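Local atomic coordinates of citrate lyase subunit beta-like protein (Mycobacterium tuberculosis H37Rv, PDB entry 6CHU), a protein that acts as a magnesium-dependent lyase of the HpcH/HpaI aldolase family, probably with roles in itaconate dissimilation and leucine catabolism. Residues A[39-44]-A[57-62]; A[79-84]-A[108-113]; A[214-219]-A[223-228]; A[69-74]-A[86-91]; A[140-145]-A[168-173]. All coordinates share one frame; numbering follows the deposited sequence. Where two conformers were deposited one is given.

In the fold
All five contacts belong to one closed eight-stranded parallel barrel, and four of them pack a strand, with the residues just after it, against a helix outside. Interactions 1 and 4 are buried and purely aliphatic, in successive units whose strands 38-42 and 69-72 are neighbours; their centres lie about 7 Å apart. Interaction 2 shares helix 79-89 with interaction 4 but reaches a loop, where two waters bridge an amide to an exposed glutamate. Interactions 3 and 5 touch each other through Val215 and Met141. Interaction 3 has a buried centre of small side chains and an exposed proline edge, whereas interaction 5 lays an arginine over a tryptophan.

Interaction 1 (A[39-44]-A[57-62]); sequences VILDLE and NALRDT
Leu59 of helix 52-61 faces strand 38-42 and shares its two methyl groups between Leu41 of the strand and Leu43 just after it. Its CG stands opposite the backbone N (chi1 -169°), which carries the isobutyl group off the helix toward the sheet, and the second torsion (chi2 74°) aims one methyl at each of these leucines. CD1 goes to Leu41, 3.9 Å from Leu41 CD1 and 4.1 Å from Leu41 CB. CD2 takes the other direction and comes within 4.3 Å of Leu43 CD1, a looser touch. The side chains of Leu41 and Leu59 cross obliquely, so that Leu59 CD1 meets the Leu41 side chain at its base, CB, as well as at its methyl.

Between the two leucines, Asp42 points away from the helix. Its OD1 accepts a hydrogen bond from Glu44 N at 2.8 Å, the N-H coming from above the carboxylate plane; this is an Asx turn at the end of the strand. The same oxygen forms a salt bridge with Arg72, a residue assigned to substrate binding, while Asp42 OD2 bonds to Gly46 N.

The aliphatic layer outside and the polar groups inside are those of a beta-alpha-beta unit in a TIM barrel, here strand 38-42, helix 52-61 and strand 69-72.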
# COMPACT_ATOMS: atom_id res chain seq x y z
N VAL A 39 -2.70 15.91 -25.85
CA VAL A 39 -1.27 15.82 -26.15
C VAL A 39 -0.50 16.39 -24.97
O VAL A 39 -0.83 17.47 -24.45
CB VAL A 39 -0.92 16.57 -27.44
CG1 VAL A 39 0.58 16.62 -27.64
CG2 VAL A 39 -1.60 15.90 -28.64
N ILE A 40 0.55 15.69 -24.55
CA ILE A 40 1.49 16.19 -23.56
C ILE A 40 2.74 16.63 -24.32
O ILE A 40 3.55 15.79 -24.73
CB ILE A 40 1.85 15.14 -22.50
CG1 ILE A 40 0.60 14.54 -21.85
CG2 ILE A 40 2.75 15.77 -21.43
CD1 ILE A 40 0.88 13.23 -21.12
N LEU A 41 2.90 17.94 -24.52
CA LEU A 41 4.12 18.43 -25.16
C LEU A 41 5.23 18.39 -24.11
O LEU A 41 5.08 18.96 -23.02
CB LEU A 41 3.93 19.83 -25.74
CG LEU A 41 2.95 19.94 -26.92
CD1 LEU A 41 2.68 21.42 -27.25
CD2 LEU A 41 3.46 19.21 -28.17
N ASP A 42 6.31 17.69 -24.42
CA ASP A 42 7.27 17.26 -23.42
C ASP A 42 8.53 18.10 -23.50
O ASP A 42 9.20 18.12 -24.54
CB ASP A 42 7.59 15.78 -23.60
CG ASP A 42 8.34 15.21 -22.42
OD1 ASP A 42 8.41 15.89 -21.36
OD2 ASP A 42 8.84 14.07 -22.56
N LEU A 43 8.87 18.77 -22.40
CA LEU A 43 10.16 19.43 -22.25
C LEU A 43 11.13 18.62 -21.38
O LEU A 43 12.30 19.01 -21.26
CB LEU A 43 9.98 20.83 -21.63
CG LEU A 43 9.05 21.80 -22.36
CD1 LEU A 43 8.82 23.03 -21.47
CD2 LEU A 43 9.64 22.21 -23.70
N GLU A 44 10.68 17.51 -20.79
CA GLU A 44 11.54 16.74 -19.91
C GLU A 44 12.15 15.54 -20.64
O GLU A 44 12.84 15.71 -21.65
CB GLU A 44 10.79 16.30 -18.64
CG GLU A 44 11.73 15.94 -17.47
CD GLU A 44 11.39 14.62 -16.78
OE1 GLU A 44 10.70 13.78 -17.38
OE2 GLU A 44 11.82 14.44 -15.62
N ASN A 57 11.52 26.91 -27.96
CA ASN A 57 11.14 27.76 -29.09
C ASN A 57 10.01 27.12 -29.88
O ASN A 57 9.08 27.82 -30.31
CB ASN A 57 12.35 28.02 -29.99
CG ASN A 57 13.40 28.87 -29.31
OD1 ASN A 57 13.09 29.70 -28.46
ND2 ASN A 57 14.66 28.66 -29.68
N ALA A 58 10.06 25.80 -30.10
CA ALA A 58 8.97 25.14 -30.81
C ALA A 58 7.67 25.27 -30.03
O ALA A 58 6.59 25.42 -30.62
CB ALA A 58 9.31 23.67 -31.06
N LEU A 59 7.76 25.21 -28.70
CA LEU A 59 6.58 25.38 -27.86
C LEU A 59 5.89 26.71 -28.13
O LEU A 59 4.66 26.77 -28.23
CB LEU A 59 6.98 25.28 -26.39
CG LEU A 59 5.82 25.16 -25.40
CD1 LEU A 59 5.23 23.76 -25.49
CD2 LEU A 59 6.30 25.47 -23.98
N ARG A 60 6.68 27.78 -28.26
CA ARG A 60 6.11 29.09 -28.57
C ARG A 60 5.64 29.17 -30.01
O ARG A 60 4.61 29.80 -30.30
CB ARG A 60 7.15 30.19 -28.31
CG ARG A 60 7.76 30.21 -26.92
CD ARG A 60 8.70 31.42 -26.80
NE ARG A 60 9.57 31.36 -25.64
CZ ARG A 60 10.79 30.82 -25.65
NH1 ARG A 60 11.29 30.30 -26.76
NH2 ARG A 60 11.52 30.81 -24.54
N ASP A 61 6.38 28.56 -30.94
CA ASP A 61 6.18 28.83 -32.37
C ASP A 61 5.09 28.00 -33.02
O ASP A 61 4.51 28.44 -34.02
CB ASP A 61 7.49 28.60 -33.13
CG ASP A 61 8.58 29.59 -32.75
OD1 ASP A 61 8.25 30.67 -32.22
OD2 ASP A 61 9.77 29.28 -32.99
N THR A 62 4.78 26.83 -32.48
CA THR A 62 3.86 25.88 -33.11
C THR A 62 2.79 25.52 -32.10
O THR A 62 2.85 24.47 -31.44
CB THR A 62 4.62 24.64 -33.61
OG1 THR A 62 5.67 25.06 -34.49
CG2 THR A 62 3.69 23.71 -34.37

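Interaction 2 (A[79-84]-A[108-113]); sequences ADQARD and IELAPR. With EDO (1,2-ethanediol), chain G.
Gln81 and Leu110 make the nearest backbone approach, yet their CA atoms remain 10.2 Å apart. Gln81 lies in helix 79-89, whereas Leu110 sits inside a type I turn running from Ile108 to Ala111, so side chains and water span the gap. The Gln81 chain is extended beyond CG and lays a face of its amide against the Leu110 CD2 methyl, OE1 being 3.9 Å from Leu110 CD2.

Further out, Glu109 OE1 receives hydrogen bonds from two waters. One, at 2.7 Å from Glu109 OE1, accepts from Gln81 NE2; the other donates to Gln81 OE1 at 2.9 Å. Both ends of the amide are thereby linked to one carboxylate oxygen. Gln81 NE2 also bonds to Asn74 O, which helps fix the rotation of the amide. Within the loop, Leu110 O is gripped twice, by Arg113 N and by Arg113 NH1, the latter at 3.0 Å.

Leu98 of strand 95-98 touches both Gln81 and Leu110. Leu110 also touches Leu85 of helix 79-89, and its own loop leads from helix 104-108 into strand 114-119.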
# COMPACT_ATOMS: atom_id res chain seq x y z
N ALA A 79 17.33 24.21 -13.11
CA ALA A 79 17.42 25.37 -13.99
C ALA A 79 16.56 25.19 -15.22
O ALA A 79 15.99 26.16 -15.73
CB ALA A 79 18.88 25.63 -14.38
N ASP A 80 16.41 23.94 -15.70
CA ASP A 80 15.54 23.69 -16.84
C ASP A 80 14.11 24.11 -16.55
O ASP A 80 13.46 24.72 -17.41
CB ASP A 80 15.58 22.22 -17.24
CG ASP A 80 16.75 21.90 -18.15
OD1 ASP A 80 17.09 22.72 -19.04
OD2 ASP A 80 17.33 20.81 -17.97
N GLN A 81 13.60 23.81 -15.36
CA GLN A 81 12.23 24.20 -15.05
C GLN A 81 12.06 25.71 -15.10
O GLN A 81 11.05 26.22 -15.60
CB GLN A 81 11.78 23.67 -13.69
CG GLN A 81 10.25 23.70 -13.57
CD GLN A 81 9.77 23.67 -12.14
OE1 GLN A 81 9.81 24.69 -11.45
NE2 GLN A 81 9.30 22.51 -11.69
N ALA A 82 13.06 26.45 -14.61
CA ALA A 82 12.99 27.91 -14.68
C ALA A 82 12.91 28.38 -16.12
O ALA A 82 12.12 29.27 -16.45
CB ALA A 82 14.19 28.53 -13.97
N ARG A 83 13.73 27.79 -17.00
CA ARG A 83 13.67 28.12 -18.42
C ARG A 83 12.32 27.74 -19.02
O ARG A 83 11.77 28.48 -19.83
CB ARG A 83 14.81 27.43 -19.17
CG ARG A 83 16.21 27.75 -18.64
CD ARG A 83 16.61 29.20 -18.87
NE ARG A 83 16.09 30.11 -17.84
CZ ARG A 83 16.60 30.23 -16.62
NH1 ARG A 83 17.64 29.49 -16.25
NH2 ARG A 83 16.06 31.09 -15.76
N ASP A 84 11.78 26.58 -18.62
CA ASP A 84 10.48 26.13 -19.12
C ASP A 84 9.38 27.13 -18.79
O ASP A 84 8.54 27.46 -19.64
CB ASP A 84 10.10 24.78 -18.50
CG ASP A 84 11.06 23.67 -18.85
OD1 ASP A 84 11.80 23.80 -19.86
OD2 ASP A 84 11.07 22.68 -18.11
N ILE A 108 2.72 23.80 -5.36
CA ILE A 108 2.28 25.16 -5.06
C ILE A 108 3.16 26.19 -5.76
O ILE A 108 2.67 27.25 -6.18
CB ILE A 108 2.25 25.34 -3.53
CG1 ILE A 108 1.09 24.54 -2.94
CG2 ILE A 108 2.14 26.83 -3.14
CD1 ILE A 108 1.17 24.36 -1.44
N GLU A 109 4.46 25.90 -5.92
CA GLU A 109 5.29 26.92 -6.56
C GLU A 109 4.99 27.08 -8.05
O GLU A 109 5.54 27.99 -8.68
CB GLU A 109 6.78 26.63 -6.34
CG GLU A 109 7.31 25.36 -6.95
CD GLU A 109 8.78 25.15 -6.63
OE1 GLU A 109 9.35 24.10 -7.03
OE2 GLU A 109 9.37 26.02 -5.96
N LEU A 110 4.11 26.25 -8.61
CA LEU A 110 3.65 26.38 -9.98
C LEU A 110 2.33 27.14 -10.10
O LEU A 110 1.91 27.42 -11.23
CB LEU A 110 3.50 25.00 -10.62
CG LEU A 110 4.79 24.16 -10.63
CD1 LEU A 110 4.56 22.72 -11.14
CD2 LEU A 110 5.88 24.88 -11.45
N ALA A 111 1.67 27.46 -8.99
CA ALA A 111 0.51 28.34 -9.05
C ALA A 111 0.89 29.62 -9.79
O ALA A 111 2.02 30.10 -9.65
CB ALA A 111 0.02 28.69 -7.64
N PRO A 112 -0.03 30.21 -10.58
CA PRO A 112 -1.46 29.89 -10.73
C PRO A 112 -1.77 28.85 -11.81
O PRO A 112 -2.91 28.77 -12.24
CB PRO A 112 -2.06 31.24 -11.11
CG PRO A 112 -0.98 31.89 -11.94
CD PRO A 112 0.35 31.39 -11.38
N ARG A 113 -0.78 28.07 -12.23
CA ARG A 113 -1.02 27.03 -13.23
C ARG A 113 -1.75 25.84 -12.61
O ARG A 113 -1.68 25.59 -11.41
CB ARG A 113 0.31 26.56 -13.84
CG ARG A 113 1.09 27.69 -14.50
CD ARG A 113 2.57 27.31 -14.72
NE ARG A 113 3.37 28.49 -15.04
CZ ARG A 113 4.01 29.22 -14.13
NH1 ARG A 113 3.94 28.90 -12.84
NH2 ARG A 113 4.72 30.28 -14.50
C1 EDO G . 1.41 31.09 -19.22
O1 EDO G . 0.50 30.62 -20.23
C2 EDO G . 2.01 29.89 -18.50
O2 EDO G . 2.67 30.34 -17.31
O HOH W 1 8.17 22.60 -8.97
O HOH W 2 11.24 24.75 -8.98

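Interaction 3 (A[214-219]-A[223-228]); sequences TVCIHP and PVVRKA
With chi1 at 163°, Val225 sets CG1 opposite its backbone N and turns CG2 to meet both Thr214 and Cys216. These two belong to strand 213-216, the last strand of the TIM barrel, and Val225 to helix 221-228, which follows it directly and packs on its outer side. Thr214 presents its methyl because CG2 is the branch set opposite the backbone N; OG1 takes the place beside that nitrogen and bonds to Tyr229 OH. The Cys216 thiol sulfur leaves the strand toward the helix.

Val225 CG2 is the meeting point, at 3.6 Å from Thr214 CG2 and again 3.6 Å from Cys216 SG. The other methyl, CG1, keeps to the threonine and lies 3.9 Å from Thr214 CB. One methyl thus fits between alternate residues of a strand, and Val215, between them, points the other way, onto Phe20.

The connection is very short, with three residues separating the segments. Gln221 ties it down: its OE1 accepts from both Ile217 N and His218 N, which holds the chain as it leaves the strand. At the exposed end of the contact, the prolines meet through the backbone of one and the ring of the other, Pro219 O lying 3.4 Å from Pro223 CD.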
# COMPACT_ATOMS: atom_id res chain seq x y z
N THR A 214 -5.12 6.53 -19.68
CA THR A 214 -3.85 5.83 -19.85
C THR A 214 -2.97 6.68 -20.76
O THR A 214 -3.37 7.00 -21.89
CB THR A 214 -4.04 4.44 -20.43
OG1 THR A 214 -4.59 3.58 -19.43
CG2 THR A 214 -2.71 3.85 -20.91
N VAL A 215 -1.79 7.05 -20.28
CA VAL A 215 -0.88 7.87 -21.08
C VAL A 215 -0.07 6.97 -21.99
O VAL A 215 0.34 5.86 -21.60
CB VAL A 215 0.01 8.73 -20.17
CG1 VAL A 215 0.91 9.63 -21.02
CG2 VAL A 215 -0.88 9.59 -19.25
N CYS A 216 0.14 7.42 -23.22
CA CYS A 216 0.81 6.67 -24.27
C CYS A 216 2.07 7.39 -24.74
O CYS A 216 2.16 8.62 -24.66
CB CYS A 216 -0.10 6.45 -25.47
SG CYS A 216 -1.63 5.61 -25.07
N ILE A 217 3.03 6.62 -25.26
CA ILE A 217 4.24 7.19 -25.84
C ILE A 217 4.33 6.96 -27.33
O ILE A 217 5.30 7.42 -27.96
CB ILE A 217 5.50 6.65 -25.12
CG1 ILE A 217 5.33 5.17 -24.83
CG2 ILE A 217 5.72 7.38 -23.79
CD1 ILE A 217 6.23 4.34 -25.61
N HIS A 218 3.34 6.31 -27.94
CA HIS A 218 3.31 6.13 -29.38
C HIS A 218 1.86 6.20 -29.85
O HIS A 218 0.97 5.66 -29.17
CB HIS A 218 3.93 4.79 -29.80
CG HIS A 218 4.19 4.66 -31.27
ND1 HIS A 218 3.24 4.22 -32.16
CD2 HIS A 218 5.31 4.90 -32.00
CE1 HIS A 218 3.75 4.19 -33.38
NE2 HIS A 218 5.00 4.60 -33.31
N PRO A 219 1.58 6.87 -30.97
CA PRO A 219 0.17 7.06 -31.37
C PRO A 219 -0.56 5.76 -31.66
O PRO A 219 -1.80 5.73 -31.53
CB PRO A 219 0.28 7.93 -32.63
CG PRO A 219 1.66 7.71 -33.15
CD PRO A 219 2.52 7.48 -31.93
N PRO A 223 -5.61 3.96 -30.09
CA PRO A 223 -6.82 3.15 -30.34
C PRO A 223 -7.00 2.04 -29.32
O PRO A 223 -8.13 1.73 -28.93
CB PRO A 223 -6.59 2.59 -31.75
CG PRO A 223 -5.65 3.54 -32.38
CD PRO A 223 -4.75 4.01 -31.29
N VAL A 224 -5.90 1.43 -28.88
CA VAL A 224 -5.99 0.35 -27.91
C VAL A 224 -6.56 0.87 -26.60
O VAL A 224 -7.46 0.26 -26.00
CB VAL A 224 -4.61 -0.31 -27.72
CG1 VAL A 224 -4.69 -1.48 -26.75
CG2 VAL A 224 -4.06 -0.76 -29.07
N VAL A 225 -6.06 2.02 -26.15
CA VAL A 225 -6.53 2.64 -24.91
C VAL A 225 -8.00 3.02 -25.02
O VAL A 225 -8.81 2.71 -24.13
CB VAL A 225 -5.66 3.85 -24.56
CG1 VAL A 225 -6.35 4.74 -23.53
CG2 VAL A 225 -4.30 3.37 -24.05
N ARG A 226 -8.38 3.70 -26.11
CA ARG A 226 -9.77 4.13 -26.27
C ARG A 226 -10.72 2.94 -26.24
O ARG A 226 -11.79 3.01 -25.63
CB ARG A 226 -9.93 4.92 -27.57
CG ARG A 226 -9.35 6.33 -27.52
CD ARG A 226 -9.40 6.98 -28.89
NE ARG A 226 -9.05 8.39 -28.84
CZ ARG A 226 -8.67 9.09 -29.90
NH1 ARG A 226 -8.37 10.38 -29.79
NH2 ARG A 226 -8.58 8.50 -31.09
N LYS A 227 -10.34 1.83 -26.89
CA LYS A 227 -11.18 0.64 -26.85
C LYS A 227 -11.22 0.03 -25.45
O LYS A 227 -12.25 -0.47 -25.01
CB LYS A 227 -10.70 -0.39 -27.87
CG LYS A 227 -11.53 -1.66 -27.91
CD LYS A 227 -11.07 -2.58 -29.04
CE LYS A 227 -11.72 -3.95 -28.96
NZ LYS A 227 -11.19 -4.86 -30.02
N ALA A 228 -10.09 0.07 -24.73
CA ALA A 228 -10.03 -0.57 -23.42
C ALA A 228 -10.92 0.13 -22.40
O ALA A 228 -11.35 -0.49 -21.42
CB ALA A 228 -8.59 -0.60 -22.90

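Interaction 4 (A[69-74]-A[86-91]); sequences TVVRIN and EALAGT. With EDO (1,2-ethanediol), chain G; ACT (acetate ion), chain E; ACT (acetate ion), chain F.
In the beta-alpha-beta unit built from strand 69-72, helix 79-89 and strand 95-98 of the barrel, Leu88 of helix 79-89 packs on Val71 and Ile73. Its two methyls are divided between them. CD2 lies against the Val71 branch, 3.9 Å from Val71 CG2, the two side chains sliding past each other in opposite directions. CD1 reaches 3.7 Å from Ile73 CG2, and there the side chains meet at about a right angle. Ile73 holds CG1 between its backbone N and carbonyl carbon (chi1 63°), which sets CG2 beside the N, where it faces the leucine.

The backbone of Leu88 is held as well. Leu88 O accepts from Thr91 OG1 at 2.7 Å and from Thr91 N at 3.0 Å, so both the hydroxyl and the amide of Thr91 turn back to Leu88 O.

Arg72, assigned to substrate binding, points away from the helix. Two acetates lie near the guanidinium plane at its edge: NH2 gives a nearly straight bond (174°) of 2.7 Å to OXT of the chain E acetate, and NH1 bonds to OXT of the chain F acetate at 2.9 Å. Apolar packing on the helix side and a guanidinium on the other, here holding two acetates probably taken from the crystallisation liquor, are consistent with Arg72 binding an anionic group of the substrate.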
# COMPACT_ATOMS: atom_id res chain seq x y z
N THR A 69 -4.19 20.27 -24.63
CA THR A 69 -2.75 20.13 -24.60
C THR A 69 -2.22 20.53 -23.23
O THR A 69 -2.62 21.56 -22.68
CB THR A 69 -2.08 20.98 -25.68
OG1 THR A 69 -2.74 20.76 -26.93
CG2 THR A 69 -0.61 20.59 -25.84
N VAL A 70 -1.31 19.70 -22.71
CA VAL A 70 -0.61 19.85 -21.43
C VAL A 70 0.89 19.87 -21.72
O VAL A 70 1.35 19.23 -22.66
CB VAL A 70 -0.99 18.70 -20.46
CG1 VAL A 70 -0.13 18.71 -19.20
CG2 VAL A 70 -2.47 18.78 -20.10
N VAL A 71 1.65 20.61 -20.92
CA VAL A 71 3.10 20.72 -21.12
C VAL A 71 3.81 20.07 -19.94
O VAL A 71 3.62 20.49 -18.80
CB VAL A 71 3.54 22.18 -21.30
CG1 VAL A 71 5.05 22.27 -21.52
CG2 VAL A 71 2.79 22.84 -22.47
N ARG A 72 4.62 19.04 -20.22
CA ARG A 72 5.46 18.48 -19.16
C ARG A 72 6.73 19.31 -19.04
O ARG A 72 7.52 19.40 -19.99
CB ARG A 72 5.81 17.01 -19.40
CG ARG A 72 6.65 16.47 -18.21
CD ARG A 72 6.72 14.95 -18.11
NE ARG A 72 7.58 14.35 -19.13
CZ ARG A 72 8.00 13.08 -19.09
NH1 ARG A 72 7.62 12.31 -18.07
NH2 ARG A 72 8.77 12.58 -20.05
N ILE A 73 6.90 19.95 -17.88
CA ILE A 73 8.07 20.76 -17.60
C ILE A 73 9.11 19.88 -16.90
O ILE A 73 8.90 18.68 -16.73
CB ILE A 73 7.71 21.99 -16.75
CG1 ILE A 73 7.15 21.57 -15.38
CG2 ILE A 73 6.70 22.87 -17.50
CD1 ILE A 73 6.68 22.76 -14.49
N ASN A 74 10.22 20.48 -16.51
CA ASN A 74 11.28 19.75 -15.83
C ASN A 74 11.07 19.82 -14.31
O ASN A 74 10.17 20.51 -13.81
CB ASN A 74 12.64 20.29 -16.27
CG ASN A 74 13.01 19.79 -17.67
OD1 ASN A 74 13.58 18.72 -17.82
ND2 ASN A 74 12.64 20.56 -18.70
N GLU A 86 9.62 30.29 -18.15
CA GLU A 86 9.79 31.48 -18.96
C GLU A 86 9.23 31.28 -20.36
O GLU A 86 8.53 32.15 -20.89
CB GLU A 86 11.26 31.88 -19.01
CG GLU A 86 11.78 32.38 -17.69
CD GLU A 86 13.29 32.37 -17.61
OE1 GLU A 86 13.95 32.01 -18.61
OE2 GLU A 86 13.82 32.71 -16.53
N ALA A 87 9.52 30.13 -20.97
CA ALA A 87 9.01 29.86 -22.31
C ALA A 87 7.49 29.77 -22.32
O ALA A 87 6.83 30.26 -23.25
CB ALA A 87 9.62 28.58 -22.87
N LEU A 88 6.91 29.18 -21.27
CA LEU A 88 5.46 29.01 -21.19
C LEU A 88 4.74 30.34 -21.11
O LEU A 88 3.56 30.42 -21.48
CB LEU A 88 5.11 28.17 -19.98
CG LEU A 88 5.15 26.67 -20.20
CD1 LEU A 88 5.10 25.95 -18.86
CD2 LEU A 88 3.97 26.27 -21.09
N ALA A 89 5.41 31.38 -20.60
CA ALA A 89 4.78 32.68 -20.43
C ALA A 89 4.17 33.19 -21.73
O ALA A 89 3.10 33.81 -21.72
CB ALA A 89 5.81 33.68 -19.91
N GLY A 90 4.84 32.94 -22.85
CA GLY A 90 4.36 33.42 -24.13
C GLY A 90 3.52 32.41 -24.89
O GLY A 90 3.50 32.42 -26.12
N THR A 91 2.85 31.52 -24.16
CA THR A 91 1.92 30.55 -24.73
C THR A 91 0.56 30.70 -24.08
O THR A 91 0.37 31.44 -23.11
CB THR A 91 2.41 29.11 -24.52
OG1 THR A 91 2.29 28.76 -23.14
CG2 THR A 91 3.86 28.94 -24.96
C1 EDO G . 1.41 31.09 -19.22
O1 EDO G . 0.50 30.62 -20.23
C2 EDO G . 2.01 29.89 -18.50
O2 EDO G . 2.67 30.34 -17.31
C ACT E . 9.03 9.28 -20.99
O ACT E . 9.11 8.03 -21.12
OXT ACT E . 9.47 9.99 -20.05
CH3 ACT E . 8.30 10.04 -22.15
C ACT F . 7.11 8.86 -17.08
O ACT F . 6.87 7.83 -16.40
OXT ACT F . 8.04 9.71 -16.92
CH3 ACT F . 6.18 9.11 -18.30

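Interaction 5 (A[140-145]-A[168-173]); sequences MMWGAE and RHVRST
Trp142 lies with one face of its indole against the aliphatic part of Arg171. Arg171 CB stands 3.9 Å from the centroid of the six-membered ring and 25° off its normal, a CH-pi contact displaced toward the rim. Arg171 CG follows, 3.4 Å from Trp142 NE1, and CD reaches Trp142 CZ2 at 3.7 Å. With CG opposite the backbone N (chi1 -173°) and the chain extended as far as NE, the arginine runs across the indole, its guanidinium plane tilted 38° from the ring. Val170 CG1 approaches Trp142 CE3 obliquely at 4.2 Å.

Asp187 joins the polar ends: OD1 accepts from Trp142 NE1 and OD2 forms a salt bridge with Arg171 NH2, which would hold both side chains in position. Farther round helix 165-180, His169 stacks edge-to-face with His169 of each neighbouring subunit, within the trimer interface.

Strand 137-142 against helix 165-180 is barrel packing of the TIM type, close to the magnesium-binding residues Glu120 and Asp146.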
# COMPACT_ATOMS: atom_id res chain seq x y z
N MET A 140 -3.18 13.26 -10.91
CA MET A 140 -2.02 12.50 -10.46
C MET A 140 -1.70 11.44 -11.49
O MET A 140 -2.61 10.74 -11.96
CB MET A 140 -2.27 11.82 -9.11
CG MET A 140 -2.72 12.73 -7.97
SD MET A 140 -1.32 13.70 -7.35
CE MET A 140 -0.38 12.43 -6.51
N MET A 141 -0.43 11.34 -11.84
CA MET A 141 0.10 10.28 -12.69
C MET A 141 1.19 9.56 -11.92
O MET A 141 1.76 10.09 -10.96
CB MET A 141 0.64 10.86 -14.01
CG MET A 141 1.02 9.84 -15.06
SD MET A 141 1.68 10.72 -16.49
CE MET A 141 2.39 9.33 -17.37
N TRP A 142 1.53 8.35 -12.35
CA TRP A 142 2.69 7.68 -11.79
C TRP A 142 3.59 7.20 -12.92
O TRP A 142 3.16 7.08 -14.08
CB TRP A 142 2.30 6.53 -10.85
CG TRP A 142 1.76 5.32 -11.54
CD1 TRP A 142 0.56 5.19 -12.17
CD2 TRP A 142 2.42 4.06 -11.66
NE1 TRP A 142 0.42 3.92 -12.68
CE2 TRP A 142 1.55 3.20 -12.38
CE3 TRP A 142 3.65 3.57 -11.22
CZ2 TRP A 142 1.89 1.89 -12.69
CZ3 TRP A 142 3.98 2.25 -11.51
CH2 TRP A 142 3.10 1.42 -12.24
N GLY A 143 4.86 6.98 -12.59
CA GLY A 143 5.82 6.55 -13.59
C GLY A 143 6.69 5.41 -13.09
O GLY A 143 7.48 5.60 -12.16
N ALA A 144 6.58 4.24 -13.71
CA ALA A 144 7.22 3.05 -13.14
C ALA A 144 8.73 3.06 -13.36
O ALA A 144 9.49 2.63 -12.48
CB ALA A 144 6.59 1.79 -13.73
N GLU A 145 9.20 3.54 -14.51
CA GLU A 145 10.62 3.38 -14.81
C GLU A 145 11.48 4.32 -13.96
O GLU A 145 12.52 3.89 -13.44
CB GLU A 145 10.88 3.60 -16.30
CG GLU A 145 10.37 2.44 -17.13
CD GLU A 145 8.86 2.47 -17.31
OE1 GLU A 145 8.25 3.55 -17.10
OE2 GLU A 145 8.28 1.41 -17.65
N ARG A 168 3.15 -1.86 -8.47
CA ARG A 168 1.73 -2.01 -8.20
C ARG A 168 1.30 -1.20 -6.99
O ARG A 168 0.22 -0.60 -6.99
CB ARG A 168 1.39 -3.49 -8.00
CG ARG A 168 1.74 -4.34 -9.20
CD ARG A 168 1.79 -5.82 -8.83
NE ARG A 168 0.47 -6.44 -8.79
CZ ARG A 168 0.07 -7.38 -9.66
NH1 ARG A 168 0.89 -7.79 -10.62
NH2 ARG A 168 -1.14 -7.91 -9.56
N HIS A 169 2.15 -1.15 -5.97
CA HIS A 169 1.83 -0.41 -4.75
C HIS A 169 1.69 1.08 -5.02
O HIS A 169 0.74 1.73 -4.57
CB HIS A 169 2.92 -0.69 -3.71
CG HIS A 169 2.63 -0.18 -2.33
ND1 HIS A 169 2.14 -0.99 -1.33
CD2 HIS A 169 2.86 1.02 -1.76
CE1 HIS A 169 2.04 -0.30 -0.21
NE2 HIS A 169 2.46 0.93 -0.44
N VAL A 170 2.64 1.64 -5.78
CA VAL A 170 2.59 3.07 -6.10
C VAL A 170 1.42 3.39 -7.03
O VAL A 170 0.76 4.44 -6.90
CB VAL A 170 3.94 3.52 -6.69
CG1 VAL A 170 3.86 4.94 -7.28
CG2 VAL A 170 5.04 3.42 -5.62
N ARG A 171 1.12 2.48 -7.97
CA ARG A 171 -0.05 2.65 -8.83
C ARG A 171 -1.33 2.83 -8.02
O ARG A 171 -2.10 3.77 -8.25
CB ARG A 171 -0.17 1.43 -9.75
CG ARG A 171 -1.24 1.54 -10.82
CD ARG A 171 -1.23 0.22 -11.59
NE ARG A 171 -1.94 0.27 -12.86
CZ ARG A 171 -2.23 -0.81 -13.57
NH1 ARG A 171 -1.90 -2.02 -13.10
NH2 ARG A 171 -2.86 -0.70 -14.74
N SER A 172 -1.58 1.91 -7.09
CA SER A 172 -2.75 2.03 -6.21
C SER A 172 -2.68 3.28 -5.35
O SER A 172 -3.70 3.95 -5.13
CB SER A 172 -2.88 0.79 -5.33
OG SER A 172 -3.12 -0.37 -6.11
N THR A 173 -1.49 3.60 -4.83
CA THR A 173 -1.33 4.81 -4.03
C THR A 173 -1.79 6.05 -4.79
O THR A 173 -2.52 6.90 -4.25
CB THR A 173 0.14 4.96 -3.60
OG1 THR A 173 0.50 3.85 -2.76
CG2 THR A 173 0.34 6.26 -2.82